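PDB 6K9Z: galactose-1-phosphate uridylyltransferase from Pyrobaculum aerophilum str. IM2, which probably catalyses the transfer of a uridylyl group between UDP-glucose and galactose 1-phosphate and carries bound zinc and iron. Local coordinates for residues A[87-92]-A[236-241]; A[200-205]-A[302-307]. The protein carries 1 engineered substitution. One frame throughout, in Å; residues are numbered along the deposited sequence.

Interaction 1: A[87-92]-A[236-241]; sequences DVDDLS and ALKQVA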
ATOM      1  N   ASP A  87      21.525  18.713 -10.460  1.00 40.32           N
ATOM      2  CA  ASP A  87      20.925  19.629  -9.450  1.00 43.68           C
ATOM      3  C   ASP A  87      19.580  20.225  -9.881  1.00 41.72           C
ATOM      4  O   ASP A  87      19.487  21.458  -9.986  1.00 44.78           O
ATOM      5  CB  ASP A  87      21.914  20.694  -8.967  1.00 48.90           C
ATOM      6  CG  ASP A  87      21.607  21.162  -7.555  1.00 53.98           C
ATOM      7  OD1 ASP A  87      21.352  20.295  -6.693  1.00 54.61           O
ATOM      8  OD2 ASP A  87      21.611  22.389  -7.328  1.00 61.05           O
ATOM      9  N   VAL A  88      18.576  19.372 -10.068  1.00 39.32           N
ATOM     10  CA  VAL A  88      17.183  19.820 -10.342  1.00 36.99           C
ATOM     11  C   VAL A  88      16.386  19.131  -9.243  1.00 35.89           C
ATOM     12  O   VAL A  88      16.604  17.933  -9.113  1.00 35.44           O
ATOM     13  CB  VAL A  88      16.778  19.388 -11.768  1.00 35.96           C
ATOM     14  CG1 VAL A  88      15.290  19.516 -12.052  1.00 35.04           C
ATOM     15  CG2 VAL A  88      17.580  20.160 -12.798  1.00 36.94           C
ATOM     16  N   ASP A  89      15.586  19.833  -8.436  1.00 36.24           N
ATOM     17  CA  ASP A  89      14.817  19.165  -7.348  1.00 35.90           C
ATOM     18  C   ASP A  89      13.787  18.204  -7.947  1.00 33.51           C
ATOM     19  O   ASP A  89      13.704  17.034  -7.449  1.00 32.88           O
ATOM     20  CB  ASP A  89      14.105  20.138  -6.408  1.00 39.16           C
ATOM     21  CG  ASP A  89      13.253  19.400  -5.365  1.00 40.59           C
ATOM     22  OD1 ASP A  89      13.841  18.758  -4.449  1.00 41.52           O
ATOM     23  OD2 ASP A  89      11.993  19.438  -5.476  1.00 40.53           O
ATOM     24  N   ASP A  90      13.029  18.640  -8.974  1.00 30.88           N
ATOM     25  CA  ASP A  90      11.805  17.901  -9.414  1.00 29.06           C
ATOM     26  C   ASP A  90      11.679  17.871 -10.948  1.00 27.85           C
ATOM     27  O   ASP A  90      12.181  18.773 -11.624  1.00 27.94           O
ATOM     28  CB  ASP A  90      10.541  18.509  -8.774  1.00 29.71           C
ATOM     29  CG  ASP A  90       9.311  17.658  -9.040  1.00 29.02           C
ATOM     30  OD1 ASP A  90       9.457  16.396  -9.045  1.00 28.59           O
ATOM     31  OD2 ASP A  90       8.243  18.226  -9.338  1.00 29.45           O
ATOM     32  N   LEU A  91      10.918  16.924 -11.465  1.00 27.31           N
ATOM     33  CA  LEU A  91      10.459  16.893 -12.877  1.00 26.88           C
ATOM     34  C   LEU A  91       9.869  18.254 -13.239  1.00 28.18           C
ATOM     35  O   LEU A  91      10.157  18.786 -14.317  1.00 28.02           O
ATOM     36  CB  LEU A  91       9.428  15.780 -12.997  1.00 26.43           C
ATOM     37  CG  LEU A  91       8.865  15.538 -14.383  1.00 26.34           C
ATOM     38  CD1 LEU A  91       9.965  15.116 -15.351  1.00 25.66           C
ATOM     39  CD2 LEU A  91       7.791  14.465 -14.268  1.00 26.77           C
ATOM     40  N   SER A  92       9.090  18.853 -12.333  1.00 22.84           N
ATOM     41  CA  SER A  92       8.381  20.133 -12.597  1.00 23.12           C
ATOM     42  C   SER A  92       9.347  21.305 -12.757  1.00 23.65           C
ATOM     43  O   SER A  92       8.921  22.351 -13.300  1.00 23.96           O
ATOM     44  CB  SER A  92       7.326  20.419 -11.537  1.00 24.19           C
ATOM     45  OG  SER A  92       7.886  20.747 -10.278  1.00 25.36           O
ATOM     46  N   ALA A 236       2.358  22.805  -8.509  1.00 19.10           N
ATOM     47  CA  ALA A 236       1.368  23.148  -7.474  1.00 19.96           C
ATOM     48  C   ALA A 236       1.656  22.343  -6.196  1.00 20.32           C
ATOM     49  O   ALA A 236       1.594  22.914  -5.108  1.00 21.02           O
ATOM     50  CB  ALA A 236      -0.011  22.869  -7.964  1.00 19.66           C
ATOM     51  N   LEU A 237       2.000  21.069  -6.329  1.00 21.58           N
ATOM     52  CA  LEU A 237       2.226  20.190  -5.152  1.00 23.55           C
ATOM     53  C   LEU A 237       3.459  20.704  -4.435  1.00 26.50           C
ATOM     54  O   LEU A 237       3.444  20.642  -3.199  1.00 28.17           O
ATOM     55  CB  LEU A 237       2.373  18.714  -5.549  1.00 24.22           C
ATOM     56  CG  LEU A 237       1.069  18.096  -6.031  1.00 25.70           C
ATOM     57  CD1 LEU A 237       1.226  16.614  -6.352  1.00 28.41           C
ATOM     58  CD2 LEU A 237      -0.023  18.265  -4.996  1.00 25.84           C
ATOM     59  N   LYS A 238       4.443  21.218  -5.180  1.00 27.54           N
ATOM     60  CA  LYS A 238       5.753  21.636  -4.636  1.00 31.48           C
ATOM     61  C   LYS A 238       5.530  22.772  -3.653  1.00 33.28           C
ATOM     62  O   LYS A 238       6.355  22.923  -2.725  1.00 36.93           O
ATOM     63  CB  LYS A 238       6.695  22.040  -5.765  1.00 33.31           C
ATOM     64  CG  LYS A 238       8.161  21.744  -5.546  1.00 35.51           C
ATOM     65  CD  LYS A 238       9.011  22.096  -6.751  1.00 37.24           C
ATOM     66  CE  LYS A 238      10.488  21.870  -6.515  1.00 39.10           C
ATOM     67  NZ  LYS A 238      11.306  22.996  -7.006  1.00 41.49           N
ATOM     68  N   GLN A 239       4.487  23.592  -3.847  1.00 35.78           N
ATOM     69  CA  GLN A 239       4.270  24.747  -2.928  1.00 38.64           C
ATOM     70  C   GLN A 239       2.962  24.684  -2.124  1.00 36.69           C
ATOM     71  O   GLN A 239       2.859  25.456  -1.156  1.00 40.41           O
ATOM     72  CB  GLN A 239       4.277  26.078  -3.686  1.00 38.98           C
ATOM     73  CG  GLN A 239       4.711  25.988  -5.140  1.00 43.08           C
ATOM     74  CD  GLN A 239       4.266  27.204  -5.916  1.00 43.21           C
ATOM     75  OE1 GLN A 239       4.353  28.335  -5.444  1.00 42.46           O
ATOM     76  NE2 GLN A 239       3.774  26.975  -7.121  1.00 43.14           N
ATOM     77  N   VAL A 240       2.006  23.818  -2.472  1.00 32.82           N
ATOM     78  CA  VAL A 240       0.708  23.847  -1.740  1.00 32.55           C
ATOM     79  C   VAL A 240       0.980  23.743  -0.240  1.00 35.15           C
ATOM     80  O   VAL A 240       0.234  24.324   0.504  1.00 34.12           O
ATOM     81  CB  VAL A 240      -0.275  22.768  -2.234  1.00 30.65           C
ATOM     82  CG1 VAL A 240       0.248  21.364  -1.981  1.00 30.39           C
ATOM     83  CG2 VAL A 240      -1.652  22.954  -1.610  1.00 31.11           C
ATOM     84  N   ALA A 241       2.028  23.047   0.191  1.00 37.38           N
ATOM     85  CA  ALA A 241       2.332  22.917   1.645  1.00 41.02           C
ATOM     86  C   ALA A 241       3.471  23.870   2.081  1.00 43.02           C
ATOM     87  O   ALA A 241       3.786  23.858   3.243  1.00 49.20           O
ATOM     88  CB  ALA A 241       2.597  21.459   1.991  1.00 40.54           C
TER

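Interaction 2: A[200-205]-A[302-307]; sequences WPHEVH and AARIKA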
ATOM      1  N   TRP A 200      -5.008   9.408  -0.806  1.00 16.76           N
ATOM      2  CA  TRP A 200      -3.743  10.002  -0.321  1.00 17.69           C
ATOM      3  C   TRP A 200      -3.939  11.503  -0.074  1.00 18.19           C
ATOM      4  O   TRP A 200      -4.884  12.110  -0.586  1.00 17.61           O
ATOM      5  CB  TRP A 200      -2.600   9.621  -1.287  1.00 17.05           C
ATOM      6  CG  TRP A 200      -2.505   8.136  -1.439  1.00 17.27           C
ATOM      7  CD1 TRP A 200      -2.903   7.373  -2.509  1.00 16.76           C
ATOM      8  CD2 TRP A 200      -2.059   7.207  -0.430  1.00 17.53           C
ATOM      9  NE1 TRP A 200      -2.724   6.047  -2.233  1.00 17.43           N
ATOM     10  CE2 TRP A 200      -2.183   5.918  -0.985  1.00 17.46           C
ATOM     11  CE3 TRP A 200      -1.548   7.350   0.863  1.00 18.51           C
ATOM     12  CZ2 TRP A 200      -1.860   4.776  -0.267  1.00 18.32           C
ATOM     13  CZ3 TRP A 200      -1.200   6.213   1.574  1.00 18.84           C
ATOM     14  CH2 TRP A 200      -1.402   4.948   1.015  1.00 18.08           C
ATOM     15  N   PRO A 201      -3.100  12.127   0.774  1.00 19.45           N
ATOM     16  CA  PRO A 201      -3.385  13.460   1.328  1.00 20.90           C
ATOM     17  C   PRO A 201      -3.453  14.538   0.239  1.00 20.64           C
ATOM     18  O   PRO A 201      -4.246  15.434   0.403  1.00 21.28           O
ATOM     19  CB  PRO A 201      -2.211  13.760   2.261  1.00 22.26           C
ATOM     20  CG  PRO A 201      -1.568  12.431   2.526  1.00 21.75           C
ATOM     21  CD  PRO A 201      -1.912  11.512   1.397  1.00 20.69           C
ATOM     22  N   HIS A 202      -2.658  14.427  -0.840  1.00 18.78           N
ATOM     23  CA  HIS A 202      -2.809  15.308  -2.023  1.00 19.29           C
ATOM     24  C   HIS A 202      -2.836  14.476  -3.289  1.00 19.35           C
ATOM     25  O   HIS A 202      -1.731  14.389  -3.939  1.00 22.79           O
ATOM     26  CB  HIS A 202      -1.687  16.334  -2.113  1.00 18.75           C
ATOM     27  CG  HIS A 202      -1.784  17.382  -1.059  1.00 19.40           C
ATOM     28  ND1 HIS A 202      -1.230  17.213   0.216  1.00 19.89           N
ATOM     29  CD2 HIS A 202      -2.389  18.578  -1.054  1.00 19.75           C
ATOM     30  CE1 HIS A 202      -1.480  18.316   0.930  1.00 20.63           C
ATOM     31  NE2 HIS A 202      -2.188  19.169   0.172  1.00 20.99           N
ATOM     32  N   GLU A 203      -4.002  14.042  -3.747  1.00 17.45           N
ATOM     33  CA  GLU A 203      -4.051  13.055  -4.845  1.00 16.35           C
ATOM     34  C   GLU A 203      -4.672  13.730  -6.062  1.00 16.17           C
ATOM     35  O   GLU A 203      -5.731  14.331  -5.931  1.00 16.92           O
ATOM     36  CB  GLU A 203      -4.794  11.797  -4.398  1.00 15.99           C
ATOM     37  CG  GLU A 203      -4.910  10.770  -5.532  1.00 15.87           C
ATOM     38  CD  GLU A 203      -5.345   9.398  -5.030  1.00 15.80           C
ATOM     39  OE1 GLU A 203      -5.516   9.260  -3.799  1.00 15.84           O
ATOM     40  OE2 GLU A 203      -5.566   8.507  -5.890  1.00 16.24           O
ATOM     41  N   VAL A 204      -3.954  13.680  -7.168  1.00 15.92           N
ATOM     42  CA  VAL A 204      -4.419  14.272  -8.445  1.00 15.83           C
ATOM     43  C   VAL A 204      -4.305  13.216  -9.528  1.00 15.42           C
ATOM     44  O   VAL A 204      -3.236  12.553  -9.645  1.00 15.34           O
ATOM     45  CB  VAL A 204      -3.630  15.556  -8.769  1.00 16.20           C
ATOM     46  CG1 VAL A 204      -4.132  16.132 -10.100  1.00 16.51           C
ATOM     47  CG2 VAL A 204      -3.701  16.602  -7.697  1.00 17.11           C
ATOM     48  N   HIS A 205      -5.388  13.013 -10.284  1.00 14.67           N
ATOM     49  CA  HIS A 205      -5.384  12.119 -11.474  1.00 14.35           C
ATOM     50  C   HIS A 205      -5.382  12.981 -12.730  1.00 14.10           C
ATOM     51  O   HIS A 205      -6.130  14.016 -12.758  1.00 14.38           O
ATOM     52  CB  HIS A 205      -6.573  11.185 -11.417  1.00 14.64           C
ATOM     53  CG  HIS A 205      -6.483  10.152 -10.356  1.00 14.26           C
ATOM     54  ND1 HIS A 205      -7.287   9.060 -10.357  1.00 14.44           N
ATOM     55  CD2 HIS A 205      -5.712  10.098  -9.242  1.00 14.83           C
ATOM     56  CE1 HIS A 205      -7.028   8.347  -9.278  1.00 14.41           C
ATOM     57  NE2 HIS A 205      -6.068   8.979  -8.561  1.00 14.47           N
ATOM     58  N   ALA A 302      -8.762  19.744  -3.348  1.00 20.13           N
ATOM     59  CA  ALA A 302      -8.782  20.305  -4.715  1.00 19.76           C
ATOM     60  C   ALA A 302      -8.718  21.846  -4.677  1.00 20.57           C
ATOM     61  O   ALA A 302      -7.979  22.433  -5.490  1.00 20.04           O
ATOM     62  CB  ALA A 302      -9.998  19.799  -5.409  1.00 20.09           C
ATOM     63  N   ALA A 303      -9.496  22.502  -3.829  1.00 21.99           N
ATOM     64  CA  ALA A 303      -9.560  23.987  -3.800  1.00 23.25           C
ATOM     65  C   ALA A 303      -8.164  24.522  -3.453  1.00 23.65           C
ATOM     66  O   ALA A 303      -7.699  25.538  -4.059  1.00 22.92           O
ATOM     67  CB  ALA A 303     -10.601  24.466  -2.802  1.00 25.27           C
ATOM     68  N   ARG A 304      -7.510  23.891  -2.474  1.00 24.06           N
ATOM     69  CA  ARG A 304      -6.165  24.338  -2.002  1.00 25.53           C
ATOM     70  C   ARG A 304      -5.101  24.117  -3.078  1.00 22.97           C
ATOM     71  O   ARG A 304      -4.256  25.015  -3.339  1.00 22.05           O
ATOM     72  CB  ARG A 304      -5.736  23.596  -0.738  1.00 27.85           C
ATOM     73  CG  ARG A 304      -6.459  24.072   0.499  1.00 33.25           C
ATOM     74  CD  ARG A 304      -6.033  23.195   1.663  1.00 38.46           C
ATOM     75  NE  ARG A 304      -4.615  23.299   2.084  1.00 44.26           N
ATOM     76  CZ  ARG A 304      -3.640  22.366   1.895  1.00 46.20           C
ATOM     77  NH1 ARG A 304      -3.885  21.223   1.252  1.00 41.46           N
ATOM     78  NH2 ARG A 304      -2.412  22.614   2.371  1.00 46.12           N
ATOM     79  N   ILE A 305      -5.140  22.958  -3.735  1.00 21.78           N
ATOM     80  CA  ILE A 305      -4.181  22.659  -4.841  1.00 20.49           C
ATOM     81  C   ILE A 305      -4.410  23.688  -5.943  1.00 20.94           C
ATOM     82  O   ILE A 305      -3.430  24.250  -6.443  1.00 20.37           O
ATOM     83  CB  ILE A 305      -4.335  21.214  -5.350  1.00 19.65           C
ATOM     84  CG1 ILE A 305      -3.955  20.215  -4.259  1.00 19.54           C
ATOM     85  CG2 ILE A 305      -3.551  20.981  -6.631  1.00 18.83           C
ATOM     86  CD1 ILE A 305      -4.161  18.805  -4.655  1.00 18.87           C
ATOM     87  N   LYS A 306      -5.662  23.890  -6.318  1.00 21.23           N
ATOM     88  CA  LYS A 306      -5.997  24.812  -7.435  1.00 22.18           C
ATOM     89  C   LYS A 306      -5.485  26.214  -7.108  1.00 22.36           C
ATOM     90  O   LYS A 306      -4.900  26.872  -8.043  1.00 22.24           O
ATOM     91  CB  LYS A 306      -7.483  24.775  -7.774  1.00 23.64           C
ATOM     92  CG  LYS A 306      -7.877  25.555  -9.034  1.00 25.83           C
ATOM     93  CD  LYS A 306      -9.366  25.534  -9.143  1.00 28.74           C
ATOM     94  CE  LYS A 306      -9.847  25.415 -10.555  1.00 31.48           C
ATOM     95  NZ  LYS A 306      -9.736  26.739 -11.195  1.00 33.65           N
ATOM     96  N   ALA A 307      -5.655  26.693  -5.878  1.00 23.14           N
ATOM     97  CA  ALA A 307      -5.224  28.057  -5.484  1.00 24.25           C
ATOM     98  C   ALA A 307      -3.702  28.118  -5.657  1.00 24.52           C
ATOM     99  O   ALA A 307      -3.187  29.141  -6.223  1.00 24.74           O
ATOM    100  CB  ALA A 307      -5.665  28.391  -4.070  1.00 25.26           C
TER

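Interaction 1: A[87-92]-A[236-241]
K238, on helix 220-240, lays its side chain against D89, D90 and S92. Its CB starts pointing toward the loop but lies short of it. CG carries the chain outward without a close partner across the contact. The first touch comes at CD: K238 CD passes S92 OG at 3.9 Å. K238 CE lies 4.0 Å from D90 CB. The 3.0 Å approach of K238 CE to D89 OD2 is too short for a normal contact, so the exact placing of the lysine tip there is doubtful. The chain bends at its last torsion (chi4 -135°). K238 NZ ends 3.9 Å from D89 OD2, so this salt bridge is long. The stronger partner of K238 NZ is D93, just past the loop segment, and D89 OD2 has its own salt bridge to K128 on strand 121-128. D89 and K238 come from opposite directions, and each has another charged partner.

The loop beside the lysine is shaped by an Asx turn. D90 OD2 takes the backbone N-H of S92 N at 3.2 Å, from above the carboxylate plane. The same D90 OD2 accepts S92 OG at 2.7 Å, close to the plane and on the anti side. S92 OG reaches it because chi1 of 70° sets the hydroxyl between the backbone N and the carbonyl carbon. Two donors thus grip one oxygen, which should limit rotation of the carboxylate. D90 OD1 is bonded to Y247 OH. The turn comes shortly after the zinc ligand H86 and leads through a short 3-10 segment toward helix 96-114. On the helix side, L234 packs against D90, L91 and S92.

Interaction 2: A[200-205]-A[302-307]
R304 NH1 donates to H202 NE2 across 2.9 Å, with an N-H...N angle of 155°. The donor lies somewhat out of the ring plane, while the ring nitrogen is close to the guanidinium plane. The two planes are 48° apart, so edge meets edge without stacking. A bend at chi3 of R304 carries the guanidinium to the ring. I305 makes the apolar half of the contact. I305 CG1 meets the ring edge at H202 CD2, 3.9 Å away, and I305 CD1 meets V204 CG2 tip to tip at 3.8 Å.

An outer layer helps place H202. Its ND1 makes a weak hydrogen bond to the carbonyl of Y273, consistent with a proton on ND1 and an acceptor at NE2. E203 points away from the helix, and its carboxylate ties the start of the strand together. E203 OE1 takes W200 N at 3.0 Å and also K199 N; E203 OE2 takes H205 NE2 at 2.8 Å. H205 in turn touches the iron ligand E268.

Strand 202-208 runs between strands 266-271 and 190-193 in the large antiparallel sheet. The axes of 202-205 and 302-307 approach to 9.6 Å, and their directions differ by 76°. V184 of strand 183-186 touches both V204 and I305, and helix 220-240 packs alongside.

How the interactions relate
The centres of interactions 1 and 2 are about 14 Å apart, and helix 220-240 joins them. It carries the lysine of interaction 1, while its L237 and V240 pack on H202 of interaction 2. L237 CD2 lies 3.8 Å from H202 CB. Along the chain the segments alternate: 87-92, 200-205, 236-241, 302-307. Segment 87-92 belongs to the N-terminal family region and the other three to the C-terminal one, both of the HIT clan. Interaction 1 therefore links the two halves, and interaction 2 joins helix 298-309 to strand 202-208 within the C-terminal half. Strands from both halves form one continuous antiparallel sheet, in keeping with the half-barrel described for this protein.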